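Side-chain contacts in L-serine ammonia-lyase (Rhizomucor miehei CAU432, PDB 5C3U), which belongs to the family of pyridoxal-phosphate-dependent enzymes and binds pyridoxal-5'-phosphate in a pocket of its single chain: residues P23-P28 against E272-L277; F256-A261 against L286-T291. All coordinates share one frame; numbering follows the deposited sequence.

Contact 1: P23-P28 against E272-L277; sequences PLLHAP and EDFKML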
loop_
_atom_site.group_PDB
_atom_site.type_symbol
_atom_site.label_atom_id
_atom_site.label_comp_id
_atom_site.label_asym_id
_atom_site.label_seq_id
_atom_site.Cartn_x
_atom_site.Cartn_y
_atom_site.Cartn_z
ATOM N N PRO A 23 9.812 -6.138 -10.592
ATOM C CA PRO A 23 9.586 -7.503 -11.088
ATOM C C PRO A 23 8.164 -8.016 -10.870
ATOM O O PRO A 23 7.515 -7.671 -9.857
ATOM C CB PRO A 23 10.536 -8.348 -10.237
ATOM C CG PRO A 23 11.594 -7.427 -9.790
ATOM C CD PRO A 23 10.941 -6.080 -9.641
ATOM N N LEU A 24 7.708 -8.843 -11.810
ATOM C CA LEU A 24 6.509 -9.652 -11.619
ATOM C C LEU A 24 6.961 -11.110 -11.508
ATOM O O LEU A 24 7.276 -11.747 -12.517
ATOM C CB LEU A 24 5.504 -9.452 -12.758
ATOM C CG LEU A 24 4.162 -10.184 -12.623
ATOM C CD1 LEU A 24 3.287 -9.584 -11.529
ATOM C CD2 LEU A 24 3.404 -10.225 -13.937
ATOM N N LEU A 25 7.033 -11.613 -10.279
ATOM C CA LEU A 25 7.562 -12.955 -10.024
ATOM C C LEU A 25 6.503 -14.044 -10.037
ATOM O O LEU A 25 5.409 -13.885 -9.502
ATOM C CB LEU A 25 8.349 -12.990 -8.710
ATOM C CG LEU A 25 9.573 -12.074 -8.546
ATOM C CD1 LEU A 25 10.115 -12.192 -7.130
ATOM C CD2 LEU A 25 10.680 -12.346 -9.564
ATOM N N HIS A 26 6.829 -15.160 -10.680
ATOM C CA HIS A 26 5.972 -16.327 -10.630
ATOM C C HIS A 26 6.182 -17.021 -9.310
ATOM O O HIS A 26 7.315 -17.119 -8.815
ATOM C CB HIS A 26 6.305 -17.253 -11.796
ATOM C CG HIS A 26 5.358 -18.407 -11.946
ATOM N ND1 HIS A 26 5.765 -19.694 -11.854
ATOM C CD2 HIS A 26 3.981 -18.441 -12.187
ATOM C CE1 HIS A 26 4.702 -20.513 -12.028
ATOM N NE2 HIS A 26 3.611 -19.745 -12.231
ATOM N N ALA A 27 5.091 -17.476 -8.704
ATOM C CA ALA A 27 5.144 -18.196 -7.435
ATOM C C ALA A 27 4.843 -19.690 -7.663
ATOM O O ALA A 27 3.683 -20.102 -7.607
ATOM C CB ALA A 27 4.142 -17.580 -6.457
ATOM N N PRO A 28 5.875 -20.514 -7.939
ATOM C CA PRO A 28 5.534 -21.872 -8.409
ATOM C C PRO A 28 4.912 -22.820 -7.378
ATOM O O PRO A 28 4.081 -23.654 -7.748
ATOM C CB PRO A 28 6.870 -22.428 -8.923
ATOM C CG PRO A 28 7.924 -21.601 -8.263
ATOM C CD PRO A 28 7.325 -20.251 -7.973
ATOM N N GLU A 272 9.764 -17.173 4.481
ATOM C CA GLU A 272 10.331 -18.509 4.258
ATOM C C GLU A 272 10.434 -18.869 2.762
ATOM O O GLU A 272 11.451 -19.409 2.313
ATOM C CB GLU A 272 9.527 -19.561 5.034
ATOM C CG GLU A 272 9.483 -19.346 6.551
ATOM C CD GLU A 272 10.823 -19.588 7.259
ATOM O OE1 GLU A 272 11.907 -19.385 6.668
ATOM O OE2 GLU A 272 10.787 -19.999 8.437
ATOM N N ASP A 273 9.397 -18.545 1.989
ATOM C CA ASP A 273 9.320 -18.928 0.581
ATOM C C ASP A 273 10.157 -18.048 -0.354
ATOM O O ASP A 273 10.903 -18.563 -1.202
ATOM C CB ASP A 273 7.870 -18.893 0.098
ATOM C CG ASP A 273 7.038 -20.024 0.660
ATOM O OD1 ASP A 273 7.618 -21.053 1.086
ATOM O OD2 ASP A 273 5.800 -19.880 0.676
ATOM N N PHE A 274 10.022 -16.731 -0.202
ATOM C CA PHE A 274 10.646 -15.779 -1.119
ATOM C C PHE A 274 11.817 -14.994 -0.529
ATOM O O PHE A 274 12.426 -14.209 -1.238
ATOM C CB PHE A 274 9.592 -14.823 -1.679
ATOM C CG PHE A 274 8.873 -15.381 -2.872
ATOM C CD1 PHE A 274 9.321 -15.100 -4.162
ATOM C CD2 PHE A 274 7.783 -16.222 -2.709
ATOM C CE1 PHE A 274 8.678 -15.633 -5.272
ATOM C CE2 PHE A 274 7.139 -16.772 -3.812
ATOM C CZ PHE A 274 7.584 -16.470 -5.091
ATOM N N LYS A 275 12.086 -15.207 0.758
ATOM C CA LYS A 275 13.268 -14.667 1.467
ATOM C C LYS A 275 13.159 -13.137 1.527
ATOM O O LYS A 275 14.146 -12.423 1.444
ATOM C CB LYS A 275 14.590 -15.079 0.792
ATOM C CG LYS A 275 14.784 -16.566 0.492
ATOM C CD LYS A 275 14.427 -17.487 1.639
ATOM C CE LYS A 275 14.482 -18.932 1.160
ATOM N NZ LYS A 275 14.163 -19.868 2.268
ATOM N N MET A 276 11.932 -12.643 1.633
ATOM C CA MET A 276 11.709 -11.212 1.740
ATOM C C MET A 276 10.793 -10.932 2.903
ATOM O O MET A 276 9.830 -11.705 3.130
ATOM C CB MET A 276 11.080 -10.695 0.470
ATOM C CG MET A 276 12.096 -10.629 -0.646
ATOM S SD MET A 276 11.241 -10.564 -2.206
ATOM C CE MET A 276 12.656 -10.839 -3.277
ATOM N N LEU A 277 11.102 -9.864 3.642
ATOM C CA LEU A 277 10.265 -9.431 4.764
ATOM C C LEU A 277 9.357 -8.330 4.295
ATOM O O LEU A 277 9.834 -7.311 3.823
ATOM C CB LEU A 277 11.108 -8.914 5.955
ATOM C CG LEU A 277 12.190 -9.808 6.543
ATOM C CD1 LEU A 277 12.816 -9.144 7.768
ATOM C CD2 LEU A 277 11.625 -11.178 6.884
#
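Lys275 NZ gives a hydrogen bond to Glu272 O (2.8 Å), lying in the carbonyl plane, at the very end of the helix whose last residue, Phe274, carries its ring against Leu25, His26 and Ala27. Lys275 has positive phi (66°), and here the chain leaves helical geometry directly behind the phenylalanine. The Phe274 ring meets the strand with its far end. Ala27 CA and the carbonyl oxygen of His26 both sit off the ring's rim, close to level with it, and Phe274 CZ is 3.8 Å from His26 O. The methyl of Ala27 adds an apolar touch, CB to Phe274 CZ at 3.9 Å. Strand 24-26 is an outermost strand of the large mixed sheet of this fold type II enzyme and runs antiparallel to strand 37-42; the end of helix 260-274 packs on this margin through Phe274. Leu25 completes the contact: with CG anti to its carbonyl carbon (chi1 -60°), its CD1 comes obliquely to Phe274 CE1 at 4.2 Å, the two side chains running alongside in opposite senses. Phe274 also rests on Leu40 of the next strand, and its ring meets that of Phe270 one helical turn earlier.

Contact 2: F256-A261 against L286-T291; sequences FAVSDA and LSLCYT
With CG of Phe256 anti to the backbone N (chi1 -160°) and CG of Leu288 anti to its own carbonyl carbon (chi1 -62°), the aromatic ring and the isobutyl group are brought together obliquely. One methyl does the touching: Leu288 CD2 lies 3.5 Å from Phe256 CD2 and almost as near to the adjoining CE2, a tight apolar fit with the methyl set aslant to the ring. The same methyl turns to the strand's other inward residue, standing 3.7 Å from Val258 CG1. Phe256 and Val258, two apart on the strand, thus both direct their side chains to the helix, while Ala257 between them points away. Val258 also meets Ser287, whose OG comes within 3.4 Å of Val258 CG1. This hydroxyl is buried against the valine, and its polar need is met inside its own helix by a hydrogen bond with Ala284 O. Further along, Ser287 O accepts from both Thr291 N (3.0 Å) and Thr291 OG1 (2.7 Å), one on each face of the carbonyl. Strand 253-258 is an outermost strand of the mixed sheet, hydrogen-bonded to strand 202-207, and its residues 256-258 run at 78° to the helical residues 286-290. Helix 280-290 in turn touches helix 260-274 through Ser287 on Ala266, and strand 306-311 through Leu286 and Cys289.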
loop_
_atom_site.group_PDB
_atom_site.type_symbol
_atom_site.label_atom_id
_atom_site.label_comp_id
_atom_site.label_asym_id
_atom_site.label_seq_id
_atom_site.Cartn_x
_atom_site.Cartn_y
_atom_site.Cartn_z
ATOM N N PHE A 256 -12.859 -7.670 0.829
ATOM C CA PHE A 256 -12.665 -8.852 1.642
ATOM C C PHE A 256 -11.823 -8.498 2.864
ATOM O O PHE A 256 -10.950 -7.636 2.800
ATOM C CB PHE A 256 -12.000 -9.950 0.810
ATOM C CG PHE A 256 -12.176 -11.328 1.378
ATOM C CD1 PHE A 256 -13.363 -12.038 1.169
ATOM C CD2 PHE A 256 -11.166 -11.917 2.121
ATOM C CE1 PHE A 256 -13.529 -13.315 1.695
ATOM C CE2 PHE A 256 -11.324 -13.190 2.650
ATOM C CZ PHE A 256 -12.506 -13.888 2.444
ATOM N N ALA A 257 -12.109 -9.127 3.992
ATOM C CA ALA A 257 -11.343 -8.845 5.202
ATOM C C ALA A 257 -10.766 -10.125 5.768
ATOM O O ALA A 257 -11.444 -11.140 5.792
ATOM C CB ALA A 257 -12.213 -8.154 6.241
ATOM N N VAL A 258 -9.498 -10.069 6.181
ATOM C CA VAL A 258 -8.808 -11.181 6.835
ATOM C C VAL A 258 -8.398 -10.799 8.274
ATOM O O VAL A 258 -8.380 -9.618 8.634
ATOM C CB VAL A 258 -7.557 -11.626 6.033
ATOM C CG1 VAL A 258 -7.901 -11.947 4.580
ATOM C CG2 VAL A 258 -6.444 -10.578 6.113
ATOM N N SER A 259 -8.073 -11.786 9.107
ATOM C CA SER A 259 -7.677 -11.502 10.484
ATOM C C SER A 259 -6.188 -11.130 10.552
ATOM O O SER A 259 -5.434 -11.405 9.623
ATOM C CB SER A 259 -7.887 -12.733 11.360
ATOM O OG SER A 259 -7.072 -13.801 10.885
ATOM N N ASP A 260 -5.794 -10.539 11.668
ATOM C CA ASP A 260 -4.363 -10.272 11.930
ATOM C C ASP A 260 -3.557 -11.564 11.905
ATOM O O ASP A 260 -2.417 -11.569 11.421
ATOM C CB ASP A 260 -4.198 -9.526 13.247
ATOM C CG ASP A 260 -4.352 -8.013 13.087
ATOM O OD1 ASP A 260 -4.721 -7.539 11.984
ATOM O OD2 ASP A 260 -4.096 -7.278 14.070
ATOM N N ALA A 261 -4.134 -12.658 12.412
ATOM C CA ALA A 261 -3.445 -13.948 12.416
ATOM C C ALA A 261 -3.169 -14.446 10.995
ATOM O O ALA A 261 -2.088 -14.961 10.723
ATOM C CB ALA A 261 -4.201 -14.999 13.233
ATOM N N LEU A 286 -1.426 -11.371 0.452
ATOM C CA LEU A 286 -0.840 -12.703 0.277
ATOM C C LEU A 286 -1.648 -13.805 0.971
ATOM O O LEU A 286 -1.658 -14.966 0.522
ATOM C CB LEU A 286 0.610 -12.697 0.815
ATOM C CG LEU A 286 1.650 -11.974 -0.050
ATOM C CD1 LEU A 286 2.931 -11.631 0.703
ATOM C CD2 LEU A 286 2.013 -12.823 -1.262
ATOM N N SER A 287 -2.332 -13.439 2.053
ATOM C CA SER A 287 -3.057 -14.426 2.855
ATOM C C SER A 287 -4.200 -15.090 2.085
ATOM O O SER A 287 -4.535 -16.246 2.357
ATOM C CB SER A 287 -3.536 -13.833 4.197
ATOM O OG SER A 287 -4.734 -13.102 4.064
ATOM N N LEU A 288 -4.747 -14.398 1.094
ATOM C CA LEU A 288 -5.800 -15.009 0.277
ATOM C C LEU A 288 -5.260 -16.206 -0.497
ATOM O O LEU A 288 -5.978 -17.181 -0.722
ATOM C CB LEU A 288 -6.453 -14.004 -0.664
ATOM C CG LEU A 288 -7.167 -12.818 -0.011
ATOM C CD1 LEU A 288 -8.013 -12.144 -1.070
ATOM C CD2 LEU A 288 -8.041 -13.249 1.160
ATOM N N CYS A 289 -3.979 -16.149 -0.868
ATOM C CA CYS A 289 -3.363 -17.260 -1.585
ATOM C C CYS A 289 -2.947 -18.382 -0.653
ATOM O O CYS A 289 -3.261 -19.558 -0.898
ATOM C CB CYS A 289 -2.181 -16.763 -2.422
ATOM S SG CYS A 289 -2.752 -15.664 -3.738
ATOM N N TYR A 290 -2.257 -18.019 0.424
ATOM C CA TYR A 290 -1.755 -18.994 1.381
ATOM C C TYR A 290 -2.867 -19.788 2.067
ATOM O O TYR A 290 -2.703 -20.972 2.345
ATOM C CB TYR A 290 -0.857 -18.314 2.412
ATOM C CG TYR A 290 0.536 -18.040 1.899
ATOM C CD1 TYR A 290 1.324 -19.083 1.406
ATOM C CD2 TYR A 290 1.083 -16.739 1.929
ATOM C CE1 TYR A 290 2.615 -18.850 0.950
ATOM C CE2 TYR A 290 2.373 -16.503 1.467
ATOM C CZ TYR A 290 3.129 -17.568 0.988
ATOM O OH TYR A 290 4.418 -17.392 0.537
ATOM N N THR A 291 -4.003 -19.149 2.304
ATOM C CA THR A 291 -5.144 -19.841 2.910
ATOM C C THR A 291 -6.072 -20.512 1.894
ATOM O O THR A 291 -6.997 -21.218 2.298
ATOM C CB THR A 291 -6.036 -18.884 3.728
ATOM O OG1 THR A 291 -6.624 -17.924 2.840
ATOM C CG2 THR A 291 -5.244 -18.185 4.855
#

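Overall arrangement
Contacts 1 and 2 lie about 17 Å apart, centre to centre, and belong to the two outermost strands of one mixed sheet, 24-26 in contact 1 and 253-258 in contact 2. Helix 260-274 joins them: it starts in the segment 256-261 and ends in the segment 272-277. A direct link is also present, since Asp273 OD2 and Tyr290 OH are 2.8 Å apart in a probable hydrogen bond that ties the end of this helix to helix 280-290. The side chain of Val258 in contact 2 is about 12 Å from the bound pyridoxal-5'-phosphate, so contact 2 is packing at a distance from the cofactor, not part of its immediate surroundings.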